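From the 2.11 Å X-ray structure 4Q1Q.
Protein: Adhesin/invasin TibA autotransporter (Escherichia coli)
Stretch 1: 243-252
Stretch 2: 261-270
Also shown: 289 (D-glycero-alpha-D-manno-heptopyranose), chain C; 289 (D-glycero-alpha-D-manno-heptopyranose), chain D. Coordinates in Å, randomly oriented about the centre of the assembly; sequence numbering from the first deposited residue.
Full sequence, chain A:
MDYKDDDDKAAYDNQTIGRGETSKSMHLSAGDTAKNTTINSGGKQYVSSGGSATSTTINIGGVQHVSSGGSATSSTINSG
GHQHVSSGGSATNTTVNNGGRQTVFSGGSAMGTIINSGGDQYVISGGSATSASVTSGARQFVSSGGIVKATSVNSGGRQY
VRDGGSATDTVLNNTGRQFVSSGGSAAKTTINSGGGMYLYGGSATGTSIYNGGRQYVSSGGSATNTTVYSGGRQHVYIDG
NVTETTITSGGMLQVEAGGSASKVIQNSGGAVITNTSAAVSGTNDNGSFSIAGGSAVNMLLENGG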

# COMPACT_ATOMS: atom_id res chain seq x y z
N THR A 243 -16.62 -9.65 14.44
CA THR A 243 -17.96 -10.17 14.17
C THR A 243 -17.99 -10.96 12.86
O THR A 243 -17.22 -10.73 11.92
N GLU A 244 -18.84 -11.98 12.84
CA GLU A 244 -19.03 -12.79 11.65
C GLU A 244 -17.67 -13.36 11.29
O GLU A 244 -17.12 -13.09 10.22
N THR A 245 -17.11 -14.13 12.22
CA THR A 245 -15.91 -14.90 11.94
C THR A 245 -16.38 -16.34 11.74
O THR A 245 -17.13 -16.91 12.54
N THR A 246 -15.85 -16.97 10.70
CA THR A 246 -16.03 -18.40 10.56
C THR A 246 -14.66 -19.06 10.77
O THR A 246 -13.64 -18.63 10.23
N ILE A 247 -14.66 -20.08 11.62
CA ILE A 247 -13.44 -20.81 11.92
C ILE A 247 -13.61 -22.22 11.36
O ILE A 247 -14.41 -23.01 11.86
N THR A 248 -12.81 -22.48 10.34
CA THR A 248 -12.82 -23.73 9.63
C THR A 248 -11.95 -24.70 10.41
O THR A 248 -11.03 -24.34 11.14
N SER A 249 -12.29 -25.97 10.22
CA SER A 249 -11.52 -27.07 10.76
C SER A 249 -10.04 -26.77 10.66
O SER A 249 -9.53 -26.55 9.56
N GLY A 250 -9.35 -26.73 11.79
CA GLY A 250 -7.91 -26.49 11.79
C GLY A 250 -7.55 -25.02 11.94
O GLY A 250 -6.36 -24.68 12.02
N GLY A 251 -8.54 -24.14 11.97
CA GLY A 251 -8.27 -22.71 12.17
C GLY A 251 -8.48 -22.31 13.61
O GLY A 251 -8.98 -23.12 14.39
N MSE A 252 -8.13 -21.07 13.96
CA MSE A 252 -8.30 -20.60 15.34
C MSE A 252 -8.68 -19.17 15.56
O MSE A 252 -8.12 -18.25 14.97
N ALA A 261 -15.90 -11.19 20.58
CA ALA A 261 -16.26 -11.78 19.30
C ALA A 261 -17.76 -12.03 19.31
O ALA A 261 -18.34 -12.36 20.34
N SER A 262 -18.40 -11.84 18.16
CA SER A 262 -19.81 -12.17 18.07
C SER A 262 -20.08 -12.71 16.67
O SER A 262 -19.23 -12.65 15.78
N LYS A 263 -21.24 -13.33 16.53
CA LYS A 263 -21.61 -14.01 15.30
C LYS A 263 -20.49 -14.91 14.84
O LYS A 263 -20.08 -14.87 13.69
N VAL A 264 -20.05 -15.76 15.75
CA VAL A 264 -19.00 -16.72 15.44
C VAL A 264 -19.57 -18.00 14.86
O VAL A 264 -20.47 -18.59 15.43
N ILE A 265 -18.98 -18.45 13.76
CA ILE A 265 -19.38 -19.70 13.13
C ILE A 265 -18.20 -20.64 13.36
O ILE A 265 -17.14 -20.53 12.73
N GLN A 266 -18.42 -21.59 14.26
CA GLN A 266 -17.37 -22.51 14.62
C GLN A 266 -17.62 -23.85 13.96
O GLN A 266 -18.44 -24.61 14.47
N ASN A 267 -16.94 -24.14 12.86
CA ASN A 267 -16.99 -25.47 12.28
C ASN A 267 -16.31 -26.52 13.16
O ASN A 267 -15.48 -26.21 14.02
N SER A 268 -16.61 -27.77 12.86
CA SER A 268 -16.04 -28.92 13.54
C SER A 268 -14.53 -28.98 13.27
O SER A 268 -14.09 -28.86 12.13
N GLY A 269 -13.73 -29.08 14.33
CA GLY A 269 -12.28 -28.86 14.24
C GLY A 269 -11.75 -27.44 14.24
O GLY A 269 -10.55 -27.20 14.17
N GLY A 270 -12.63 -26.44 14.27
CA GLY A 270 -12.19 -25.07 14.46
C GLY A 270 -12.01 -24.72 15.92
O GLY A 270 -12.94 -24.79 16.72

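The two stretches run as neighbouring parallel strands: the axes of strands 245-247 and 264-266 approach to 4.7 Å at 10°. Backbone hydrogen bonds fix the register, with I265 N to T245 O at 2.7 Å (172°) and I247 N to I265 O at 2.8 Å (169°), so paired residues, such as T246 with I265, put their side chains on the same face.

Apolar packing centres on I247, which shares a face with V264 and Q266. With chi1 m and chi2 off-well at 97°, its CD1 reaches V264 CG1 (V264 chi1 t) at a tight 3.2 Å, while I247 CG2 lies 3.7 Å from G270 CA.

Among polar side chains, T243 (t) and S262 (p) pair before the corner at E244 and K263, bringing T243 OG1 and S262 OG to 3.3 Å. Beyond it, T246 (t) pairs with I265 on the face away from I247 and Q266; T246 OG1 makes a van der Waals contact with I265 CB at 3.4 Å and a weak hydrogen bond to I265 O, 3.5 Å. In the loop after the strand, N267 (m) points toward stretch 1, its ND2 3.5 Å from T248 CA.

The turns carry the sugars. S249 OG and S268 OG, both serines t, are each bonded to a heptose C1 at 1.3 Å. Glycosylated, S249 OG has no proton to donate, so its 2.9 Å approach to S268 O is no hydrogen bond. An ideal CB on G269 would fall 2.2 Å from S249 OG; glycine leaves that space free.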

# COMPACT_ATOMS: atom_id res chain seq x y z
CB THR A 243 -19.03 -9.07 14.24
OG1 THR A 243 -20.31 -9.72 14.27
CG2 THR A 243 -18.92 -8.14 13.06
CB GLU A 244 -19.60 -12.00 10.47
CG GLU A 244 -20.97 -11.38 10.71
CD GLU A 244 -21.41 -10.49 9.55
OE1 GLU A 244 -22.07 -9.46 9.79
OE2 GLU A 244 -21.06 -10.82 8.39
CB THR A 245 -14.92 -14.84 13.12
OG1 THR A 245 -14.54 -13.48 13.32
CG2 THR A 245 -13.68 -15.64 12.83
CB THR A 246 -16.70 -18.75 9.21
OG1 THR A 246 -17.24 -20.08 9.28
CG2 THR A 246 -15.71 -18.70 8.08
CB ILE A 247 -13.11 -20.92 13.43
CG1 ILE A 247 -13.25 -19.55 14.11
CG2 ILE A 247 -11.71 -21.47 13.65
CD1 ILE A 247 -14.58 -19.34 14.80
CB THR A 248 -12.26 -23.60 8.20
OG1 THR A 248 -10.84 -23.39 8.23
CG2 THR A 248 -12.97 -22.46 7.45
CB SER A 249 -11.84 -28.34 9.97
OG SER A 249 -11.56 -29.46 10.78
CB MSE A 252 -6.97 -20.75 16.05
CG MSE A 252 -7.21 -20.69 17.56
SE MSE A 252 -5.46 -20.92 18.41
CE MSE A 252 -5.38 -22.89 18.40
CB ALA A 261 -15.51 -13.08 19.05
CB SER A 262 -20.66 -10.95 18.42
OG SER A 262 -20.38 -9.88 17.53
CB LYS A 263 -21.99 -13.01 14.21
CG LYS A 263 -23.19 -12.16 14.61
CD LYS A 263 -23.93 -11.65 13.38
CE LYS A 263 -25.19 -10.89 13.77
NZ LYS A 263 -24.83 -9.67 14.55
CB VAL A 264 -18.14 -17.07 16.67
CG1 VAL A 264 -17.18 -18.18 16.32
CG2 VAL A 264 -17.37 -15.84 17.14
CB ILE A 265 -19.69 -19.59 11.62
CG1 ILE A 265 -20.78 -18.54 11.38
CG2 ILE A 265 -20.15 -20.93 11.06
CD1 ILE A 265 -20.85 -18.03 9.95
CB GLN A 266 -17.34 -22.71 16.13
CG GLN A 266 -16.24 -23.68 16.53
CD GLN A 266 -15.89 -23.59 18.00
OE1 GLN A 266 -16.74 -23.25 18.83
NE2 GLN A 266 -14.66 -23.96 18.31
CB ASN A 267 -16.29 -25.54 10.93
CG ASN A 267 -16.92 -24.68 9.86
OD1 ASN A 267 -18.04 -24.17 9.97
ND2 ASN A 267 -16.13 -24.45 8.81
CB SER A 268 -16.79 -30.17 13.06
OG SER A 268 -16.64 -31.28 13.93
O7 289 C . -7.89 -29.33 6.23
C7 289 C . -8.86 -29.45 7.27
C6 289 C . -8.58 -30.70 8.12
O6 289 C . -7.18 -31.01 8.09
C5 289 C . -9.06 -30.51 9.56
O5 289 C . -10.46 -30.77 9.55
C1 289 C . -11.02 -30.65 10.86
C2 289 C . -10.44 -31.68 11.81
O2 289 C . -10.67 -33.00 11.32
C3 289 C . -8.96 -31.36 11.93
O3 289 C . -8.34 -32.26 12.85
C4 289 C . -8.33 -31.42 10.54
O4 289 C . -6.96 -31.02 10.68
O7 289 D . -16.59 -32.61 8.22
C7 289 D . -16.34 -32.20 9.57
C6 289 D . -16.17 -33.42 10.46
O6 289 D . -15.15 -34.29 9.97
C5 289 D . -15.78 -32.98 11.87
O5 289 D . -17.01 -32.91 12.61
C1 289 D . -16.89 -32.56 13.99
C2 289 D . -16.06 -33.64 14.68
O2 289 D . -16.57 -34.97 14.53
C3 289 D . -14.68 -33.54 14.03
O3 289 D . -13.77 -34.38 14.73
C4 289 D . -14.77 -33.90 12.55
O4 289 D . -13.44 -33.80 12.02